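Local coordinates for protein elongation factor G (Thermus thermophilus, PDB 2DY1) that binds GTP with a magnesium ion and probably acts as a translational GTPase in the elongation phase of protein synthesis, at residues L102-A107 and M130-K135; P158-L163 and P249-S254; L571-Y576 and A647-H652. All blocks are in the same frame, centred on the assembly; numbering follows the deposited sequence.

Interaction 1 (L102-A107 and M130-K135); sequences LVAVSA and MVVVTK. With GTP (guanosine-5'-triphosphate), chain C.
V103 and V105 bond through their backbones to M130, V132 and T134, pairing two neighbouring parallel strands of the nucleotide-binding P-loop GTPase domain; with helix 113-124 between them they form a right-handed beta-alpha-beta crossover. Five N-H...O bonds join the strands, from V103 N to M130 O (2.8 Å) at one end to A107 N and T134 O (2.8 Å) at the other. Between these, V132 N donates to V103 O, V105 N to V132 O and T134 N to V105 O. On the face carrying L102, A104, S106 and their partners, L102 CD1 lies between V132 CG1 (3.7 Å) and M130 CG (3.8 Å), its side chain crossing both obliquely. V132 holds CG1 between its own N and carbonyl carbon (chi1 55°), which turns this methyl toward the neighbouring strand, where it also meets A104. On the opposite face V105 CG2 rests on V131 CG1 at 3.8 Å, and A107 CB meets V133 CG1. V103 packs on T115 and W119, V105 on T115 and V131 on W119 of helix 113-124.

At the C-terminal ends of the strands the contact joins the nucleotide site. T134 OG1 hydrogen-bonds to S20 O of the P-loop, tying the strand to the loop around the phosphates. S106 OG, turned to the amide of E108, lies 3.7 Å from K135 CD and flanks the lysine's aliphatic chain. K135 sits in a left-handed backbone conformation (phi 57°), and its extended side chain runs across the guanine, CG 3.4 Å from C6 of the GTP. NZ is hydrogen-bonded to G19 O and more weakly to the ribose oxygen O4', while the backbone N of K135 donates to guanine O6 at 3.0 Å.

Interaction 2 (P158-L163 and P249-S254); sequences PIDLPL and PVALAS. With GTP (guanosine-5'-triphosphate), chain C.
The strand that leads to the guanine end of the GTP pocket is gripped from its flank by D160, whose OD2 bonds to L252 N, and by I159, whose amide bonds to V250 O. Just past this strand, S254 holds OG anti to its backbone N (chi1 165°), which directs the hydroxyl to the base: OG donates to guanine O6 over 2.6 Å and also accepts from the amide of R257. In the central sheet of the P-loop GTPase domain, strands 156-165 and 248-252 are parallel neighbours, but regular pairing across the two segments is confined to P158 and V250, with I159 N and V250 O 3.0 Å apart. Further on, the axes of strands 160-163 and 249-252 come no closer than 6.3 Å, and the D160 carboxylate bridges the wider spacing. Its OD2 accepts the amide of L252 (3.0 Å, N-H...O 161°) through the anti lone pair, taking the place of a main-chain carbonyl, and lies 3.6 Å from A251 CB. Apolar contacts lie beyond each bond. The I159 side chain lies alongside that of P249, CG1 3.9 Å from P249 CB, with L267 of helix 261-271 against the isoleucine. The L252 side chain crosses the P162 ring at about a right angle, its CD2 3.7 Å from P162 CB, beside W169.

Interaction 3 (L571-Y576 and A647-H652); sequences LLEPIY and AEVPPH
Three backbone bonds join the two segments, antiparallel at L572-E648 and E573-A647: E573 and A647 exchange N-H...O bonds in both directions, and V649 N reaches L571 O (2.9 Å) where the second segment leaves its strand. V649 CG2 packs between L571 and E573, 3.8 Å from L571 CD2 and 3.5 Å from E573 CB. The glutamate chain crosses the valine at about a right angle; with chi1 at 70°, its CG is set 3.7 Å from V649 CG2. OE2 forms a salt bridge with R598 and accepts from a water (2.9 Å) that also donates to E648 O. An alanine in place of E573 would probably leave R598 without this charged mate, E648 O without the water's bridge to a carboxylate, and a gap beside V649 CG2. Farther along strand 569-583, I575 CG1 packs on A647 CB, 3.7 Å away, while L572 CD2 meets E648 CG. This pairing lies in the antiparallel sheet of the C-terminal domain, where strand 569-583 also pairs with strands 457-460 and 610-618; P650 is the N-cap of helix 651-663, whose A654 packs against both L571 and V649.

Interactions 1 and 2 are buried in one sheet of the GTP-binding domain, their centres 9 Å apart, and meet where strands 129-134 and 248-252 lie side by side: V131 N and V133 N probably bond to P249 O and A251 O. The GTP O6 accepts from both, by a backbone amide in interaction 1 and a hydroxyl in interaction 2. Their pairing differs, regular and main-chain throughout in the first, short and completed by a carboxylate in the second. Interaction 3, about 50 Å from interaction 1 between centres and in the C-terminal domain, is antiparallel and only partly buried, with a water and a salt bridge on the buried E573 and no ligand.

Interaction 1 (L102-A107 and M130-K135)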
loop_
_atom_site.group_PDB
_atom_site.type_symbol
_atom_site.label_atom_id
_atom_site.label_comp_id
_atom_site.label_asym_id
_atom_site.label_seq_id
_atom_site.Cartn_x
_atom_site.Cartn_y
_atom_site.Cartn_z
ATOM N N LEU A 102 5.866 -16.424 -5.497
ATOM C CA LEU A 102 7.082 -16.705 -6.268
ATOM C C LEU A 102 7.803 -15.369 -6.165
ATOM O O LEU A 102 7.311 -14.355 -6.662
ATOM C CB LEU A 102 6.747 -17.024 -7.728
ATOM C CG LEU A 102 7.944 -17.123 -8.691
ATOM C CD1 LEU A 102 8.943 -18.222 -8.209
ATOM C CD2 LEU A 102 7.443 -17.473 -10.112
ATOM N N VAL A 103 8.969 -15.369 -5.536
ATOM C CA VAL A 103 9.693 -14.130 -5.274
ATOM C C VAL A 103 10.903 -14.008 -6.180
ATOM O O VAL A 103 11.842 -14.777 -6.056
ATOM C CB VAL A 103 10.140 -14.105 -3.773
ATOM C CG1 VAL A 103 10.775 -12.767 -3.422
ATOM C CG2 VAL A 103 8.919 -14.391 -2.846
ATOM N N ALA A 104 10.862 -13.046 -7.110
ATOM C CA ALA A 104 11.969 -12.830 -8.040
ATOM C C ALA A 104 13.057 -12.058 -7.322
ATOM O O ALA A 104 12.784 -11.089 -6.601
ATOM C CB ALA A 104 11.508 -12.021 -9.254
ATOM N N VAL A 105 14.293 -12.511 -7.516
ATOM C CA VAL A 105 15.456 -11.873 -6.907
ATOM C C VAL A 105 16.526 -11.738 -7.991
ATOM O O VAL A 105 16.946 -12.724 -8.591
ATOM C CB VAL A 105 16.026 -12.745 -5.742
ATOM C CG1 VAL A 105 17.374 -12.173 -5.234
ATOM C CG2 VAL A 105 15.020 -12.804 -4.613
ATOM N N SER A 106 16.968 -10.508 -8.247
ATOM C CA SER A 106 18.019 -10.280 -9.239
ATOM C C SER A 106 19.362 -10.766 -8.677
ATOM O O SER A 106 19.709 -10.444 -7.541
ATOM C CB SER A 106 18.110 -8.777 -9.551
ATOM O OG SER A 106 19.361 -8.470 -10.135
ATOM N N ALA A 107 20.108 -11.533 -9.466
ATOM C CA ALA A 107 21.393 -12.046 -9.016
ATOM C C ALA A 107 22.376 -10.904 -8.779
ATOM O O ALA A 107 23.335 -11.058 -8.034
ATOM C CB ALA A 107 21.963 -13.021 -10.038
ATOM N N MET A 130 8.712 -19.477 -2.844
ATOM C CA MET A 130 9.745 -20.061 -3.706
ATOM C C MET A 130 10.464 -18.829 -4.254
ATOM O O MET A 130 9.849 -17.784 -4.398
ATOM C CB MET A 130 9.099 -20.864 -4.854
ATOM C CG MET A 130 9.959 -21.150 -6.062
ATOM S SD MET A 130 8.928 -21.986 -7.336
ATOM C CE MET A 130 8.717 -23.533 -6.491
ATOM N N VAL A 131 11.765 -18.940 -4.508
ATOM C CA VAL A 131 12.547 -17.825 -5.046
ATOM C C VAL A 131 12.959 -18.159 -6.459
ATOM O O VAL A 131 13.292 -19.308 -6.746
ATOM C CB VAL A 131 13.870 -17.644 -4.247
ATOM C CG1 VAL A 131 14.795 -16.628 -4.935
ATOM C CG2 VAL A 131 13.562 -17.186 -2.823
ATOM N N VAL A 132 12.926 -17.172 -7.354
ATOM C CA VAL A 132 13.443 -17.387 -8.704
ATOM C C VAL A 132 14.518 -16.321 -8.914
ATOM O O VAL A 132 14.274 -15.127 -8.758
ATOM C CB VAL A 132 12.338 -17.343 -9.830
ATOM C CG1 VAL A 132 11.542 -16.058 -9.799
ATOM C CG2 VAL A 132 13.003 -17.545 -11.196
ATOM N N VAL A 133 15.731 -16.774 -9.222
ATOM C CA VAL A 133 16.860 -15.868 -9.424
ATOM C C VAL A 133 16.984 -15.519 -10.888
ATOM O O VAL A 133 17.181 -16.388 -11.753
ATOM C CB VAL A 133 18.163 -16.517 -8.937
ATOM C CG1 VAL A 133 19.342 -15.572 -9.238
ATOM C CG2 VAL A 133 18.061 -16.809 -7.441
ATOM N N THR A 134 16.854 -14.221 -11.146
ATOM C CA THR A 134 16.918 -13.665 -12.496
ATOM C C THR A 134 18.208 -12.892 -12.729
ATOM O O THR A 134 18.994 -12.691 -11.817
ATOM C CB THR A 134 15.794 -12.659 -12.692
ATOM O OG1 THR A 134 15.942 -11.619 -11.705
ATOM C CG2 THR A 134 14.425 -13.351 -12.529
ATOM N N LYS A 135 18.394 -12.462 -13.976
ATOM C CA LYS A 135 19.535 -11.627 -14.359
ATOM C C LYS A 135 20.944 -12.155 -14.091
ATOM O O LYS A 135 21.900 -11.369 -14.017
ATOM C CB LYS A 135 19.381 -10.243 -13.701
ATOM C CG LYS A 135 18.094 -9.525 -14.093
ATOM C CD LYS A 135 18.090 -8.070 -13.575
ATOM C CE LYS A 135 16.930 -7.257 -14.155
ATOM N NZ LYS A 135 17.022 -5.785 -13.827
HETATM P PG GTP C . 8.604 -3.949 -11.896
HETATM O O1G GTP C . 8.884 -2.395 -12.195
HETATM O O2G GTP C . 7.192 -4.362 -12.537
HETATM O O3G GTP C . 8.688 -4.286 -10.457
HETATM O O3B GTP C . 9.760 -4.670 -12.755
HETATM P PB GTP C . 9.776 -6.225 -13.149
HETATM O O1B GTP C . 10.204 -7.009 -11.966
HETATM O O2B GTP C . 8.491 -6.592 -13.789
HETATM O O3A GTP C . 11.009 -6.284 -14.174
HETATM P PA GTP C . 10.860 -6.175 -15.767
HETATM O O1A GTP C . 10.377 -7.470 -16.295
HETATM O O2A GTP C . 10.099 -4.947 -16.094
HETATM O "O5'" GTP C . 12.383 -6.000 -16.248
HETATM C "C5'" GTP C . 13.034 -4.749 -16.020
HETATM C "C4'" GTP C . 14.305 -4.663 -16.863
HETATM O "O4'" GTP C . 15.069 -5.844 -16.571
HETATM C "C3'" GTP C . 13.950 -4.730 -18.350
HETATM O "O3'" GTP C . 14.920 -3.991 -19.096
HETATM C "C2'" GTP C . 14.070 -6.222 -18.656
HETATM O "O2'" GTP C . 14.418 -6.397 -20.033
HETATM C "C1'" GTP C . 15.298 -6.543 -17.805
HETATM N N9 GTP C . 15.446 -7.988 -17.522
HETATM C C8 GTP C . 14.519 -8.782 -16.988
HETATM N N7 GTP C . 15.042 -9.983 -16.751
HETATM C C5 GTP C . 16.313 -9.960 -17.143
HETATM C C6 GTP C . 17.335 -10.904 -17.144
HETATM O O6 GTP C . 17.177 -12.029 -16.673
HETATM N N1 GTP C . 18.583 -10.538 -17.664
HETATM C C2 GTP C . 18.780 -9.245 -18.164
HETATM N N2 GTP C . 19.964 -8.892 -18.656
HETATM N N3 GTP C . 17.772 -8.360 -18.141
HETATM C C4 GTP C . 16.569 -8.690 -17.648
#

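Interaction 2 (P158-L163 and P249-S254)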
loop_
_atom_site.group_PDB
_atom_site.type_symbol
_atom_site.label_atom_id
_atom_site.label_comp_id
_atom_site.label_asym_id
_atom_site.label_seq_id
_atom_site.Cartn_x
_atom_site.Cartn_y
_atom_site.Cartn_z
ATOM N N PRO A 158 18.162 -25.130 -2.613
ATOM C CA PRO A 158 18.590 -24.966 -4.010
ATOM C C PRO A 158 18.134 -26.102 -4.914
ATOM O O PRO A 158 18.479 -27.253 -4.698
ATOM C CB PRO A 158 20.120 -24.909 -3.912
ATOM C CG PRO A 158 20.360 -24.431 -2.490
ATOM C CD PRO A 158 19.313 -25.181 -1.700
ATOM N N ILE A 159 17.347 -25.781 -5.928
ATOM C CA ILE A 159 16.887 -26.774 -6.883
ATOM C C ILE A 159 17.835 -26.755 -8.071
ATOM O O ILE A 159 18.181 -27.796 -8.631
ATOM C CB ILE A 159 15.457 -26.440 -7.405
ATOM C CG1 ILE A 159 14.468 -26.422 -6.237
ATOM C CG2 ILE A 159 15.048 -27.410 -8.508
ATOM C CD1 ILE A 159 14.456 -27.694 -5.413
ATOM N N ASP A 160 18.257 -25.551 -8.450
ATOM C CA ASP A 160 19.122 -25.383 -9.611
ATOM C C ASP A 160 20.438 -24.733 -9.248
ATOM O O ASP A 160 20.509 -23.942 -8.300
ATOM C CB ASP A 160 18.498 -24.404 -10.623
ATOM C CG ASP A 160 17.162 -24.859 -11.149
ATOM O OD1 ASP A 160 17.075 -26.030 -11.574
ATOM O OD2 ASP A 160 16.210 -24.031 -11.163
ATOM N N LEU A 161 21.450 -25.069 -10.045
ATOM C CA LEU A 161 22.761 -24.424 -9.985
ATOM C C LEU A 161 22.986 -23.985 -11.443
ATOM O O LEU A 161 22.423 -24.546 -12.372
ATOM C CB LEU A 161 23.858 -25.385 -9.537
ATOM C CG LEU A 161 23.742 -25.834 -8.085
ATOM C CD1 LEU A 161 24.888 -26.809 -7.810
ATOM C CD2 LEU A 161 23.785 -24.659 -7.116
ATOM N N PRO A 162 23.813 -22.965 -11.657
ATOM C CA PRO A 162 24.038 -22.513 -13.030
ATOM C C PRO A 162 24.991 -23.348 -13.860
ATOM O O PRO A 162 26.012 -23.844 -13.352
ATOM C CB PRO A 162 24.556 -21.091 -12.847
ATOM C CG PRO A 162 25.261 -21.147 -11.511
ATOM C CD PRO A 162 24.440 -22.084 -10.661
ATOM N N LEU A 163 24.641 -23.528 -15.132
ATOM C CA LEU A 163 25.542 -24.218 -16.048
ATOM C C LEU A 163 26.287 -23.141 -16.818
ATOM O O LEU A 163 25.678 -22.273 -17.438
ATOM C CB LEU A 163 24.776 -25.112 -17.028
ATOM C CG LEU A 163 25.668 -25.831 -18.037
ATOM C CD1 LEU A 163 26.527 -26.845 -17.274
ATOM C CD2 LEU A 163 24.816 -26.558 -19.083
ATOM N N PRO A 249 12.115 -23.364 -2.015
ATOM C CA PRO A 249 12.909 -23.757 -3.187
ATOM C C PRO A 249 13.491 -22.539 -3.891
ATOM O O PRO A 249 12.834 -21.499 -3.948
ATOM C CB PRO A 249 11.902 -24.456 -4.089
ATOM C CG PRO A 249 10.795 -24.894 -3.151
ATOM C CD PRO A 249 10.701 -23.747 -2.171
ATOM N N VAL A 250 14.714 -22.679 -4.412
ATOM C CA VAL A 250 15.353 -21.594 -5.151
ATOM C C VAL A 250 15.620 -22.099 -6.565
ATOM O O VAL A 250 16.369 -23.063 -6.779
ATOM C CB VAL A 250 16.700 -21.178 -4.509
ATOM C CG1 VAL A 250 17.330 -20.018 -5.302
ATOM C CG2 VAL A 250 16.489 -20.764 -3.070
ATOM N N ALA A 251 14.993 -21.443 -7.532
ATOM C CA ALA A 251 15.127 -21.795 -8.931
ATOM C C ALA A 251 15.883 -20.686 -9.659
ATOM O O ALA A 251 16.000 -19.569 -9.165
ATOM C CB ALA A 251 13.740 -21.975 -9.561
ATOM N N LEU A 252 16.399 -21.036 -10.824
ATOM C CA LEU A 252 17.131 -20.094 -11.654
ATOM C C LEU A 252 16.424 -20.002 -12.999
ATOM O O LEU A 252 16.226 -21.024 -13.669
ATOM C CB LEU A 252 18.564 -20.632 -11.832
ATOM C CG LEU A 252 19.680 -19.916 -12.576
ATOM C CD1 LEU A 252 19.915 -18.511 -12.036
ATOM C CD2 LEU A 252 20.940 -20.777 -12.395
ATOM N N ALA A 253 16.039 -18.790 -13.410
ATOM C CA ALA A 253 15.380 -18.630 -14.706
ATOM C C ALA A 253 15.481 -17.179 -15.144
ATOM O O ALA A 253 15.562 -16.281 -14.312
ATOM C CB ALA A 253 13.892 -19.047 -14.624
ATOM N N SER A 254 15.487 -16.965 -16.457
ATOM C CA SER A 254 15.549 -15.614 -17.006
ATOM C C SER A 254 14.627 -15.548 -18.218
ATOM O O SER A 254 14.736 -16.354 -19.134
ATOM C CB SER A 254 16.962 -15.265 -17.457
ATOM O OG SER A 254 16.933 -14.112 -18.289
HETATM P PG GTP C . 8.604 -3.949 -11.896
HETATM O O1G GTP C . 8.884 -2.395 -12.195
HETATM O O2G GTP C . 7.192 -4.362 -12.537
HETATM O O3G GTP C . 8.688 -4.286 -10.457
HETATM O O3B GTP C . 9.760 -4.670 -12.755
HETATM P PB GTP C . 9.776 -6.225 -13.149
HETATM O O1B GTP C . 10.204 -7.009 -11.966
HETATM O O2B GTP C . 8.491 -6.592 -13.789
HETATM O O3A GTP C . 11.009 -6.284 -14.174
HETATM P PA GTP C . 10.860 -6.175 -15.767
HETATM O O1A GTP C . 10.377 -7.470 -16.295
HETATM O O2A GTP C . 10.099 -4.947 -16.094
HETATM O "O5'" GTP C . 12.383 -6.000 -16.248
HETATM C "C5'" GTP C . 13.034 -4.749 -16.020
HETATM C "C4'" GTP C . 14.305 -4.663 -16.863
HETATM O "O4'" GTP C . 15.069 -5.844 -16.571
HETATM C "C3'" GTP C . 13.950 -4.730 -18.350
HETATM O "O3'" GTP C . 14.920 -3.991 -19.096
HETATM C "C2'" GTP C . 14.070 -6.222 -18.656
HETATM O "O2'" GTP C . 14.418 -6.397 -20.033
HETATM C "C1'" GTP C . 15.298 -6.543 -17.805
HETATM N N9 GTP C . 15.446 -7.988 -17.522
HETATM C C8 GTP C . 14.519 -8.782 -16.988
HETATM N N7 GTP C . 15.042 -9.983 -16.751
HETATM C C5 GTP C . 16.313 -9.960 -17.143
HETATM C C6 GTP C . 17.335 -10.904 -17.144
HETATM O O6 GTP C . 17.177 -12.029 -16.673
HETATM N N1 GTP C . 18.583 -10.538 -17.664
HETATM C C2 GTP C . 18.780 -9.245 -18.164
HETATM N N2 GTP C . 19.964 -8.892 -18.656
HETATM N N3 GTP C . 17.772 -8.360 -18.141
HETATM C C4 GTP C . 16.569 -8.690 -17.648
#

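Interaction 3 (L571-Y576 and A647-H652)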
loop_
_atom_site.group_PDB
_atom_site.type_symbol
_atom_site.label_atom_id
_atom_site.label_comp_id
_atom_site.label_asym_id
_atom_site.label_seq_id
_atom_site.Cartn_x
_atom_site.Cartn_y
_atom_site.Cartn_z
ATOM N N LEU A 571 0.340 33.161 17.109
ATOM C CA LEU A 571 0.213 32.143 16.066
ATOM C C LEU A 571 0.888 30.831 16.440
ATOM O O LEU A 571 1.992 30.819 16.989
ATOM C CB LEU A 571 0.814 32.665 14.762
ATOM C CG LEU A 571 0.518 31.850 13.499
ATOM C CD1 LEU A 571 -0.948 31.998 13.122
ATOM C CD2 LEU A 571 1.405 32.339 12.365
ATOM N N LEU A 572 0.215 29.722 16.138
ATOM C CA LEU A 572 0.740 28.392 16.427
ATOM C C LEU A 572 0.850 27.613 15.119
ATOM O O LEU A 572 0.095 27.860 14.186
ATOM C CB LEU A 572 -0.198 27.632 17.368
ATOM C CG LEU A 572 -0.512 28.236 18.739
ATOM C CD1 LEU A 572 -1.508 27.336 19.449
ATOM C CD2 LEU A 572 0.767 28.367 19.564
ATOM N N GLU A 573 1.798 26.685 15.058
ATOM C CA GLU A 573 1.961 25.862 13.863
ATOM C C GLU A 573 2.130 24.421 14.289
ATOM O O GLU A 573 2.589 24.140 15.393
ATOM C CB GLU A 573 3.177 26.316 13.040
ATOM C CG GLU A 573 4.518 26.021 13.676
ATOM C CD GLU A 573 5.673 26.492 12.806
ATOM O OE1 GLU A 573 5.636 26.230 11.586
ATOM O OE2 GLU A 573 6.615 27.116 13.340
ATOM N N PRO A 574 1.746 23.472 13.421
ATOM C CA PRO A 574 1.919 22.088 13.853
ATOM C C PRO A 574 3.364 21.616 13.751
ATOM O O PRO A 574 4.063 21.919 12.787
ATOM C CB PRO A 574 0.966 21.316 12.941
ATOM C CG PRO A 574 0.882 22.155 11.730
ATOM C CD PRO A 574 0.888 23.566 12.231
ATOM N N ILE A 575 3.795 20.889 14.780
ATOM C CA ILE A 575 5.141 20.330 14.868
ATOM C C ILE A 575 5.012 18.818 14.736
ATOM O O ILE A 575 4.143 18.208 15.352
ATOM C CB ILE A 575 5.794 20.656 16.238
ATOM C CG1 ILE A 575 5.912 22.172 16.414
ATOM C CG2 ILE A 575 7.170 19.978 16.343
ATOM C CD1 ILE A 575 6.610 22.893 15.279
ATOM N N TYR A 576 5.870 18.210 13.924
ATOM C CA TYR A 576 5.828 16.770 13.715
ATOM C C TYR A 576 7.099 16.073 14.181
ATOM O O TYR A 576 8.168 16.690 14.262
ATOM C CB TYR A 576 5.615 16.459 12.221
ATOM C CG TYR A 576 4.170 16.546 11.763
ATOM C CD1 TYR A 576 3.429 17.718 11.935
ATOM C CD2 TYR A 576 3.528 15.434 11.206
ATOM C CE1 TYR A 576 2.075 17.772 11.574
ATOM C CE2 TYR A 576 2.187 15.476 10.840
ATOM C CZ TYR A 576 1.465 16.650 11.034
ATOM O OH TYR A 576 0.126 16.678 10.722
ATOM N N ALA A 647 3.049 24.559 18.301
ATOM C CA ALA A 647 4.002 25.409 18.999
ATOM C C ALA A 647 3.903 26.789 18.401
ATOM O O ALA A 647 3.471 26.951 17.263
ATOM C CB ALA A 647 5.423 24.864 18.844
ATOM N N GLU A 648 4.286 27.794 19.176
ATOM C CA GLU A 648 4.233 29.163 18.697
ATOM C C GLU A 648 5.195 29.334 17.522
ATOM O O GLU A 648 6.328 28.835 17.548
ATOM C CB GLU A 648 4.605 30.124 19.835
ATOM C CG GLU A 648 3.825 29.857 21.127
ATOM C CD GLU A 648 4.197 30.795 22.273
ATOM O OE1 GLU A 648 5.095 31.646 22.096
ATOM O OE2 GLU A 648 3.581 30.672 23.354
ATOM N N VAL A 649 4.732 30.039 16.498
ATOM C CA VAL A 649 5.524 30.302 15.309
ATOM C C VAL A 649 6.533 31.406 15.612
ATOM O O VAL A 649 6.174 32.444 16.169
ATOM C CB VAL A 649 4.619 30.765 14.147
ATOM C CG1 VAL A 649 5.464 31.150 12.935
ATOM C CG2 VAL A 649 3.635 29.656 13.783
ATOM N N PRO A 650 7.815 31.192 15.267
ATOM C CA PRO A 650 8.812 32.233 15.537
ATOM C C PRO A 650 8.288 33.597 15.086
ATOM O O PRO A 650 7.699 33.722 14.012
ATOM C CB PRO A 650 10.015 31.752 14.741
ATOM C CG PRO A 650 9.934 30.261 14.945
ATOM C CD PRO A 650 8.453 29.980 14.721
ATOM N N PRO A 651 8.495 34.637 15.909
ATOM C CA PRO A 651 8.048 36.007 15.634
ATOM C C PRO A 651 8.219 36.473 14.194
ATOM O O PRO A 651 7.334 37.115 13.628
ATOM C CB PRO A 651 8.873 36.838 16.613
ATOM C CG PRO A 651 9.006 35.914 17.783
ATOM C CD PRO A 651 9.346 34.602 17.112
ATOM N N HIS A 652 9.367 36.151 13.610
ATOM C CA HIS A 652 9.676 36.537 12.241
ATOM C C HIS A 652 8.674 35.946 11.251
ATOM O O HIS A 652 8.010 36.676 10.510
ATOM C CB HIS A 652 11.094 36.077 11.901
ATOM C CG HIS A 652 12.125 36.544 12.881
ATOM N ND1 HIS A 652 12.602 37.837 12.902
ATOM C CD2 HIS A 652 12.742 35.899 13.902
ATOM C CE1 HIS A 652 13.470 37.969 13.891
ATOM N NE2 HIS A 652 13.571 36.808 14.512
HETATM O O HOH W 1 7.305 26.579 16.053
#